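Local coordinates for beta-hexosaminidase Amuc_2018 (Akkermansia muciniphila, PDB 6JEB), which hydrolyses terminal non-reducing N-acetylglucosamine and N-acetylgalactosamine residues from beta-linked N-acetylhexosaminides, including N-glycans and chitobiose, at residues A[99-103]-A[133-137]; A[188-192]-A[286-290]; A[203-209]-A[223-229]. One frame throughout, in Å; residues are numbered along the deposited sequence.

Interaction 1. Residues A[99-103]-A[133-137]; sequences PARHF and GWRLP
R135 NE donates to P99 O at 2.8 Å, and its neighbour R135 NH2 reaches A100 O at 2.9 Å, so one guanidinium group binds two successive carbonyl oxygens of the turn that follows strand 92-97. The two bonds differ in quality. The first is fairly straight, with 156° at the hydrogen, and its acceptor is tilted from the guanidinium plane. The second is bent to 132°, and its donor stands above the carbonyl plane of A100 instead of on a lone pair. The bend at chi2 (-58°) folds the arginine chain back over P99, where R135 CG and CD pack beside the carbonyl group before NE takes up the hydrogen bond. F103 covers this aliphatic part from another direction: its CD1 lies 3.9 Å from R135 CD, while its CB sits over one face of the guanidinium. With ring and guanidinium planes steeply inclined, the two groups are not stacked. G133 CA lies over the opposite face from F103 CB, toward the rim; a side chain there would collide with both R135 NH2 and A100 O, which is why glycine suits the place. A100, small enough for the tight approach of the loops, sets its methyl 3.8 Å from G133 O. The third guanidinium nitrogen, R135 NH1, turns outward from this pair of loops to G163 O. These are two of the loops at the C-terminal ends of the barrel strands in the TIM-barrel catalytic domain, and the first carries R101, a substrate-binding residue held by D98, D130 and Q132. The chemistry implies a buried guanidinium whose positive charge is met by backbone carbonyl oxygens, which is likely to hold the turn from which R101 extends and probably polarises those oxygens.

Interaction 2. Residues A[188-192]-A[286-290]; sequences IDMPG and MKAFF
P191, in the loop after strand 183-187, directs its ring at helix 282-299, and its three ring carbons share out the neighbours between them. CB lies 3.8 Å from F289 CE2, set obliquely to the ring. Next along the proline, CG lies 3.8 Å from M286 SD and nearly as close to M286 CE. CD closes the circuit: it touches the M286 sulfur and F289 CE2, and meets F290 CE1 at 4.2 Å. The proline therefore fits among three side chains from one face of the helix, at positions one turn and less apart. Its peptide bond with M190 is cis, a geometry proline tolerates better than other residues. M286 reaches it by bending at chi2 (73°) and chi3, which brings the flexible thioether down to the loop, whereas F289 points its ring directly there with CG anti to the backbone nitrogen (173°). M190 lines the other flank of F289. Its CG meets the ring edge 4.0 Å from F289 CE2, and the sulfur makes a Met-aromatic contact, 5.1 Å from the ring centroid and oblique to it. F290 turns its edge to the loop backbone instead, with CE1 3.8 Å from M190 O, which lies in the plane of the ring, so that the slightly positive ring hydrogens face a carbonyl oxygen. Other parts of the barrel complete the packing: W233 meets F289, F306 meets F290, and W264 covers both P191 and M286. The contact thus joins a loop at the C-terminal end of one barrel strand to the helix preceding strand 303-307. With polarisable sulfurs, aromatic rings and a rigid proline as its materials, its cohesion rests on shape and dispersion, with a small electrostatic share from the ring edge at M190 O.

Interaction 3. Residues A[203-209]-A[223-229]; sequences EFFCFPK and ELVCPQK. With ZN (zinc ion), chain B.
C206 SG and C226 SG each bind the zinc ion at 2.3 Å, and C267 and C270 complete a Cys4 zinc site on the TIM-barrel catalytic domain. Just behind the thiolates, a single beta bridge pairs F205 with V225, and C226 N donates to F204 O at 2.9 Å in a nearly straight bond (171°). This backbone link is consistent with a fixed spacing of the two cysteines. V225 CG1 lies over one face of the F205 ring in a CH-pi contact, while H198 stacks on that ring. K229 reaches back to segment 203-209: in the conformer described, its NZ binds F205 O at 2.8 Å and, at greater length and from above its carbonyl plane, E203 O, so the long chain brings one ammonium to two carbonyl oxygens and two waters. Farther out, K209 NZ, placed by a bend at chi4 (69°), forms a salt bridge with E223 OE2 at 2.7 Å, on its syn side, and also donates to F207 O. Replacing K209 with a methionine would probably leave the E223 carboxylate without its countercharge and F207 O without this donor. The other carboxylate oxygen, E223 OE1, accepts from a water 2.7 Å away, which in turn accepts from F207 N.

Overall arrangement
Interactions 1, 2 and 3 lie progressively farther from the centre of the chain, from the substrate-binding loops to the zinc site. Residues 133-137 meet 188-192 through W134 and L136, which both pack on I188, although the centres of interactions 1 and 2 lie 19 Å apart. Interaction 2 passes directly into interaction 3, 12 Å away between centres: P191 O and V225 N are 3.2 Å apart, a probable hydrogen bond, and P227 rests on F289. Interactions 1 and 3 do not touch. Measured from side chain to bound acetamide, R101 comes within about 6 Å, F290 within about 11 Å and L224 within about 12 Å.

Interaction 1. Residues A[99-103]-A[133-137]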
loop_
_atom_site.group_PDB
_atom_site.type_symbol
_atom_site.label_atom_id
_atom_site.label_comp_id
_atom_site.label_asym_id
_atom_site.label_seq_id
_atom_site.Cartn_x
_atom_site.Cartn_y
_atom_site.Cartn_z
ATOM N N PRO A 99 9.790 1.719 -3.877
ATOM C CA PRO A 99 11.214 2.077 -3.943
ATOM C C PRO A 99 11.985 1.228 -4.933
ATOM O O PRO A 99 13.082 1.631 -5.337
ATOM C CB PRO A 99 11.705 1.862 -2.507
ATOM C CG PRO A 99 10.767 0.794 -1.964
ATOM C CD PRO A 99 9.424 1.133 -2.573
ATOM N N ALA A 100 11.444 0.072 -5.350
ATOM C CA ALA A 100 12.103 -0.709 -6.395
ATOM C C ALA A 100 12.282 0.114 -7.665
ATOM O O ALA A 100 13.349 0.079 -8.291
ATOM C CB ALA A 100 11.298 -1.972 -6.701
ATOM N N ARG A 101 11.244 0.852 -8.071
ATOM C CA ARG A 101 11.341 1.640 -9.297
ATOM C C ARG A 101 12.139 2.921 -9.092
ATOM O O ARG A 101 12.966 3.280 -9.938
ATOM C CB ARG A 101 9.944 1.954 -9.838
ATOM C CG ARG A 101 9.397 0.883 -10.788
ATOM C CD ARG A 101 9.420 -0.526 -10.171
ATOM N NE ARG A 101 8.816 -1.480 -11.094
ATOM C CZ ARG A 101 7.504 -1.675 -11.207
ATOM N NH1 ARG A 101 6.657 -1.004 -10.427
ATOM N NH2 ARG A 101 7.035 -2.537 -12.097
ATOM N N HIS A 102 11.903 3.631 -7.990
ATOM C CA HIS A 102 12.725 4.785 -7.636
ATOM C C HIS A 102 12.911 4.772 -6.133
ATOM O O HIS A 102 11.928 4.803 -5.385
ATOM C CB HIS A 102 12.105 6.112 -8.089
ATOM C CG HIS A 102 12.376 6.440 -9.523
ATOM N ND1 HIS A 102 11.459 6.209 -10.524
ATOM C CD2 HIS A 102 13.471 6.962 -10.128
ATOM C CE1 HIS A 102 11.975 6.578 -11.685
ATOM N NE2 HIS A 102 13.198 7.035 -11.474
ATOM N N PHE A 103 14.170 4.716 -5.707
ATOM C CA PHE A 103 14.499 4.615 -4.297
ATOM C C PHE A 103 13.932 5.810 -3.540
ATOM O O PHE A 103 13.978 6.947 -4.022
ATOM C CB PHE A 103 16.022 4.596 -4.167
ATOM C CG PHE A 103 16.507 4.386 -2.770
ATOM C CD1 PHE A 103 16.301 3.171 -2.121
ATOM C CD2 PHE A 103 17.166 5.402 -2.097
ATOM C CE1 PHE A 103 16.750 2.980 -0.827
ATOM C CE2 PHE A 103 17.620 5.216 -0.807
ATOM C CZ PHE A 103 17.415 4.002 -0.174
ATOM N N GLY A 133 15.092 -2.583 -10.049
ATOM C CA GLY A 133 15.878 -2.426 -8.845
ATOM C C GLY A 133 15.458 -3.374 -7.743
ATOM O O GLY A 133 14.345 -3.915 -7.755
ATOM N N TRP A 134 16.363 -3.573 -6.787
ATOM C CA TRP A 134 16.161 -4.447 -5.638
ATOM C C TRP A 134 16.697 -3.687 -4.434
ATOM O O TRP A 134 17.869 -3.299 -4.434
ATOM C CB TRP A 134 16.942 -5.757 -5.839
ATOM C CG TRP A 134 16.805 -6.713 -4.689
ATOM C CD1 TRP A 134 17.323 -6.560 -3.431
ATOM C CD2 TRP A 134 16.071 -7.948 -4.676
ATOM N NE1 TRP A 134 16.951 -7.623 -2.638
ATOM C CE2 TRP A 134 16.195 -8.494 -3.383
ATOM C CE3 TRP A 134 15.343 -8.657 -5.643
ATOM C CZ2 TRP A 134 15.600 -9.705 -3.018
ATOM C CZ3 TRP A 134 14.744 -9.861 -5.273
ATOM C CH2 TRP A 134 14.885 -10.371 -3.975
ATOM N N ARG A 135 15.857 -3.473 -3.409
ATOM C CA ARG A 135 16.179 -2.541 -2.329
ATOM C C ARG A 135 16.401 -3.186 -0.961
ATOM O O ARG A 135 16.693 -2.455 0.004
ATOM C CB ARG A 135 15.101 -1.456 -2.211
ATOM C CG ARG A 135 14.753 -0.770 -3.526
ATOM C CD ARG A 135 15.980 -0.120 -4.187
ATOM N NE ARG A 135 15.590 0.444 -5.471
ATOM C CZ ARG A 135 16.421 0.671 -6.485
ATOM N NH1 ARG A 135 17.726 0.441 -6.353
ATOM N NH2 ARG A 135 15.942 1.134 -7.634
ATOM N N LEU A 136 16.277 -4.515 -0.839
ATOM C CA LEU A 136 16.411 -5.193 0.446
ATOM C C LEU A 136 17.780 -5.840 0.550
ATOM O O LEU A 136 18.080 -6.743 -0.245
ATOM C CB LEU A 136 15.337 -6.268 0.582
ATOM C CG LEU A 136 15.458 -7.073 1.880
ATOM C CD1 LEU A 136 14.832 -6.334 3.071
ATOM C CD2 LEU A 136 14.847 -8.467 1.732
ATOM N N PRO A 137 18.615 -5.469 1.519
ATOM C CA PRO A 137 19.894 -6.173 1.686
ATOM C C PRO A 137 19.668 -7.552 2.287
ATOM O O PRO A 137 18.805 -7.740 3.150
ATOM C CB PRO A 137 20.665 -5.265 2.650
ATOM C CG PRO A 137 19.579 -4.642 3.491
ATOM C CD PRO A 137 18.420 -4.419 2.539
#

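Interaction 2. Residues A[188-192]-A[286-290]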
loop_
_atom_site.group_PDB
_atom_site.type_symbol
_atom_site.label_atom_id
_atom_site.label_comp_id
_atom_site.label_asym_id
_atom_site.label_seq_id
_atom_site.Cartn_x
_atom_site.Cartn_y
_atom_site.Cartn_z
ATOM N N ILE A 188 8.337 -9.127 -1.595
ATOM C CA ILE A 188 9.370 -9.731 -2.430
ATOM C C ILE A 188 8.623 -10.342 -3.606
ATOM O O ILE A 188 8.033 -11.424 -3.486
ATOM C CB ILE A 188 10.180 -10.791 -1.673
ATOM C CG1 ILE A 188 10.642 -10.266 -0.305
ATOM C CG2 ILE A 188 11.361 -11.274 -2.523
ATOM C CD1 ILE A 188 11.556 -9.050 -0.362
ATOM N N ASP A 189 8.608 -9.646 -4.740
ATOM C CA ASP A 189 7.767 -10.071 -5.854
ATOM C C ASP A 189 8.386 -11.300 -6.534
ATOM O O ASP A 189 9.571 -11.306 -6.889
ATOM C CB ASP A 189 7.585 -8.901 -6.828
ATOM C CG ASP A 189 6.404 -9.083 -7.773
ATOM O OD1 ASP A 189 5.968 -10.234 -7.989
ATOM O OD2 ASP A 189 5.927 -8.051 -8.317
ATOM N N MET A 190 7.593 -12.359 -6.681
ATOM C CA MET A 190 8.050 -13.594 -7.301
ATOM C C MET A 190 6.841 -14.294 -7.902
ATOM O O MET A 190 5.712 -14.073 -7.455
ATOM C CB MET A 190 8.709 -14.502 -6.257
ATOM C CG MET A 190 7.803 -14.824 -5.087
ATOM S SD MET A 190 8.648 -15.749 -3.796
ATOM C CE MET A 190 9.521 -14.451 -2.966
ATOM N N PRO A 191 7.041 -15.154 -8.919
ATOM C CA PRO A 191 8.326 -15.531 -9.513
ATOM C C PRO A 191 8.813 -14.571 -10.599
ATOM O O PRO A 191 9.962 -14.702 -11.034
ATOM C CB PRO A 191 8.030 -16.911 -10.108
ATOM C CG PRO A 191 6.580 -16.820 -10.531
ATOM C CD PRO A 191 5.922 -15.938 -9.478
ATOM N N GLY A 192 7.969 -13.636 -11.027
ATOM C CA GLY A 192 8.317 -12.674 -12.050
ATOM C C GLY A 192 8.713 -11.331 -11.479
ATOM O O GLY A 192 9.083 -11.206 -10.304
ATOM N N MET A 286 2.556 -23.092 -10.817
ATOM C CA MET A 286 2.489 -21.859 -10.038
ATOM C C MET A 286 1.885 -22.114 -8.663
ATOM O O MET A 286 2.380 -21.598 -7.654
ATOM C CB MET A 286 1.671 -20.809 -10.797
ATOM C CG MET A 286 1.659 -19.409 -10.163
ATOM S SD MET A 286 3.219 -18.508 -10.337
ATOM C CE MET A 286 3.323 -18.293 -12.112
ATOM N N LYS A 287 0.811 -22.903 -8.602
ATOM C CA LYS A 287 0.216 -23.246 -7.312
ATOM C C LYS A 287 1.231 -23.931 -6.402
ATOM O O LYS A 287 1.348 -23.595 -5.217
ATOM C CB LYS A 287 -1.013 -24.133 -7.525
ATOM C CG LYS A 287 -1.721 -24.534 -6.247
ATOM C CD LYS A 287 -2.901 -25.450 -6.547
ATOM C CE LYS A 287 -3.669 -25.784 -5.278
ATOM N NZ LYS A 287 -4.308 -24.570 -4.675
ATOM N N ALA A 288 1.984 -24.889 -6.946
ATOM C CA ALA A 288 2.979 -25.601 -6.145
ATOM C C ALA A 288 4.110 -24.675 -5.716
ATOM O O ALA A 288 4.633 -24.799 -4.601
ATOM C CB ALA A 288 3.537 -26.777 -6.940
ATOM N N PHE A 289 4.503 -23.744 -6.592
ATOM C CA PHE A 289 5.543 -22.784 -6.247
ATOM C C PHE A 289 5.119 -21.928 -5.059
ATOM O O PHE A 289 5.882 -21.744 -4.102
ATOM C CB PHE A 289 5.858 -21.908 -7.467
ATOM C CG PHE A 289 6.797 -20.774 -7.167
ATOM C CD1 PHE A 289 8.152 -21.010 -6.993
ATOM C CD2 PHE A 289 6.327 -19.470 -7.040
ATOM C CE1 PHE A 289 9.023 -19.962 -6.697
ATOM C CE2 PHE A 289 7.195 -18.422 -6.745
ATOM C CZ PHE A 289 8.546 -18.670 -6.578
ATOM N N PHE A 290 3.897 -21.395 -5.102
ATOM C CA PHE A 290 3.413 -20.586 -3.990
ATOM C C PHE A 290 3.255 -21.416 -2.720
ATOM O O PHE A 290 3.517 -20.919 -1.617
ATOM C CB PHE A 290 2.098 -19.907 -4.364
ATOM C CG PHE A 290 2.256 -18.746 -5.303
ATOM C CD1 PHE A 290 3.414 -17.983 -5.302
ATOM C CD2 PHE A 290 1.230 -18.405 -6.171
ATOM C CE1 PHE A 290 3.549 -16.894 -6.161
ATOM C CE2 PHE A 290 1.357 -17.315 -7.029
ATOM C CZ PHE A 290 2.519 -16.565 -7.027
#

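Interaction 3. Residues A[203-209]-A[223-229]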
loop_
_atom_site.group_PDB
_atom_site.type_symbol
_atom_site.label_atom_id
_atom_site.label_comp_id
_atom_site.label_asym_id
_atom_site.label_seq_id
_atom_site.Cartn_x
_atom_site.Cartn_y
_atom_site.Cartn_z
ATOM N N GLU A 203 21.816 -17.489 -12.364
ATOM C CA GLU A 203 21.713 -18.906 -12.043
ATOM C C GLU A 203 20.407 -19.273 -11.342
ATOM O O GLU A 203 20.117 -20.468 -11.218
ATOM C CB GLU A 203 22.911 -19.344 -11.188
ATOM C CG GLU A 203 23.031 -18.628 -9.831
ATOM C CD GLU A 203 24.014 -17.468 -9.843
ATOM O OE1 GLU A 203 24.044 -16.720 -10.842
ATOM O OE2 GLU A 203 24.771 -17.305 -8.854
ATOM N N PHE A 204 19.618 -18.298 -10.882
ATOM C CA PHE A 204 18.330 -18.604 -10.263
ATOM C C PHE A 204 17.220 -18.837 -11.283
ATOM O O PHE A 204 16.092 -19.140 -10.880
ATOM C CB PHE A 204 17.871 -17.466 -9.338
ATOM C CG PHE A 204 18.747 -17.232 -8.130
ATOM C CD1 PHE A 204 19.782 -18.096 -7.788
ATOM C CD2 PHE A 204 18.507 -16.127 -7.316
ATOM C CE1 PHE A 204 20.578 -17.847 -6.647
ATOM C CE2 PHE A 204 19.286 -15.866 -6.184
ATOM C CZ PHE A 204 20.326 -16.726 -5.849
ATOM N N PHE A 205 17.503 -18.715 -12.579
ATOM C CA PHE A 205 16.474 -18.652 -13.606
ATOM C C PHE A 205 16.587 -19.828 -14.568
ATOM O O PHE A 205 17.652 -20.430 -14.726
ATOM C CB PHE A 205 16.544 -17.308 -14.345
ATOM C CG PHE A 205 16.197 -16.148 -13.459
ATOM C CD1 PHE A 205 17.118 -15.665 -12.534
ATOM C CD2 PHE A 205 14.929 -15.594 -13.493
ATOM C CE1 PHE A 205 16.777 -14.628 -11.667
ATOM C CE2 PHE A 205 14.580 -14.552 -12.645
ATOM C CZ PHE A 205 15.503 -14.061 -11.730
ATOM N N CYS A 206 15.459 -20.148 -15.216
ATOM C CA CYS A 206 15.418 -21.281 -16.139
ATOM C C CYS A 206 16.417 -21.114 -17.277
ATOM O O CYS A 206 17.044 -22.089 -17.716
ATOM C CB CYS A 206 14.011 -21.432 -16.721
ATOM S SG CYS A 206 12.690 -21.633 -15.503
ATOM N N PHE A 207 16.560 -19.889 -17.782
ATOM C CA PHE A 207 17.422 -19.587 -18.923
ATOM C C PHE A 207 18.380 -18.481 -18.496
ATOM O O PHE A 207 18.152 -17.295 -18.778
ATOM C CB PHE A 207 16.595 -19.226 -20.159
ATOM C CG PHE A 207 15.754 -20.368 -20.663
ATOM C CD1 PHE A 207 16.295 -21.312 -21.530
ATOM C CD2 PHE A 207 14.438 -20.523 -20.247
ATOM C CE1 PHE A 207 15.542 -22.379 -21.981
ATOM C CE2 PHE A 207 13.669 -21.588 -20.702
ATOM C CZ PHE A 207 14.225 -22.515 -21.574
ATOM N N PRO A 208 19.466 -18.839 -17.816
ATOM C CA PRO A 208 20.390 -17.817 -17.307
ATOM C C PRO A 208 21.016 -17.011 -18.436
ATOM O O PRO A 208 21.491 -17.558 -19.439
ATOM C CB PRO A 208 21.440 -18.635 -16.541
ATOM C CG PRO A 208 20.746 -19.915 -16.206
ATOM C CD PRO A 208 19.845 -20.193 -17.383
ATOM N N LYS A 209 21.008 -15.693 -18.259
ATOM C CA LYS A 209 21.555 -14.750 -19.229
ATOM C C LYS A 209 22.548 -13.877 -18.476
ATOM O O LYS A 209 22.173 -12.858 -17.881
ATOM C CB LYS A 209 20.440 -13.936 -19.880
ATOM C CG LYS A 209 19.450 -14.797 -20.673
ATOM C CD LYS A 209 18.177 -14.014 -21.004
ATOM C CE LYS A 209 17.103 -14.900 -21.592
ATOM N NZ LYS A 209 16.569 -15.834 -20.575
ATOM N N GLU A 223 11.076 -13.339 -17.304
ATOM C CA GLU A 223 12.070 -14.080 -16.529
ATOM C C GLU A 223 11.480 -14.520 -15.191
ATOM O O GLU A 223 11.261 -13.696 -14.298
ATOM C CB GLU A 223 13.303 -13.209 -16.312
ATOM C CG GLU A 223 14.046 -12.873 -17.586
ATOM C CD GLU A 223 14.648 -14.100 -18.242
ATOM O OE1 GLU A 223 14.922 -15.087 -17.524
ATOM O OE2 GLU A 223 14.853 -14.079 -19.473
ATOM N N LEU A 224 11.248 -15.820 -15.032
ATOM C CA LEU A 224 10.766 -16.375 -13.776
ATOM C C LEU A 224 11.883 -17.165 -13.104
ATOM O O LEU A 224 12.633 -17.887 -13.773
ATOM C CB LEU A 224 9.572 -17.315 -14.010
ATOM C CG LEU A 224 8.377 -16.777 -14.806
ATOM C CD1 LEU A 224 7.206 -17.738 -14.718
ATOM C CD2 LEU A 224 7.953 -15.396 -14.322
ATOM N N VAL A 225 11.989 -17.042 -11.776
ATOM C CA VAL A 225 12.894 -17.930 -11.055
ATOM C C VAL A 225 12.489 -19.382 -11.324
ATOM O O VAL A 225 11.308 -19.699 -11.528
ATOM C CB VAL A 225 12.952 -17.635 -9.547
ATOM C CG1 VAL A 225 13.652 -16.303 -9.287
ATOM C CG2 VAL A 225 11.541 -17.661 -8.928
ATOM N N CYS A 226 13.482 -20.270 -11.354
ATOM C CA CYS A 226 13.229 -21.670 -11.665
ATOM C C CYS A 226 12.989 -22.439 -10.372
ATOM O O CYS A 226 13.916 -22.564 -9.560
ATOM C CB CYS A 226 14.407 -22.269 -12.417
ATOM S SG CYS A 226 14.113 -24.012 -12.838
ATOM N N PRO A 227 11.787 -22.976 -10.135
ATOM C CA PRO A 227 11.541 -23.700 -8.877
ATOM C C PRO A 227 12.369 -24.961 -8.718
ATOM O O PRO A 227 12.385 -25.525 -7.616
ATOM C CB PRO A 227 10.042 -24.037 -8.943
ATOM C CG PRO A 227 9.468 -23.074 -9.939
ATOM C CD PRO A 227 10.568 -22.858 -10.952
ATOM N N GLN A 228 13.040 -25.431 -9.770
ATOM C CA GLN A 228 13.806 -26.666 -9.655
ATOM C C GLN A 228 15.199 -26.454 -9.093
ATOM O O GLN A 228 15.900 -27.437 -8.826
ATOM C CB GLN A 228 13.927 -27.355 -11.018
ATOM C CG GLN A 228 12.654 -27.314 -11.866
ATOM C CD GLN A 228 11.378 -27.550 -11.065
ATOM O OE1 GLN A 228 11.352 -28.319 -10.095
ATOM N NE2 GLN A 228 10.308 -26.893 -11.478
ATOM N N LYS A 229 15.618 -25.213 -8.889
ATOM C CA LYS A 229 17.000 -24.940 -8.524
ATOM C C LYS A 229 17.127 -24.782 -7.018
ATOM O O LYS A 229 16.446 -23.922 -6.433
ATOM C CB LYS A 229 17.486 -23.688 -9.238
ATOM C CG LYS A 229 17.389 -23.834 -10.750
ATOM C CD LYS A 229 18.485 -23.071 -11.454
ATOM C CE LYS A 229 18.441 -23.302 -12.947
ATOM N NZ LYS A 229 19.379 -22.392 -13.672
HETATM ZN ZN ZN B . 12.848 -23.865 -14.802
HETATM O O HOH W 1 21.630 -22.490 -12.463
HETATM O O HOH W 2 19.051 -24.017 -15.907
HETATM O O HOH W 3 14.708 -17.738 -17.421
#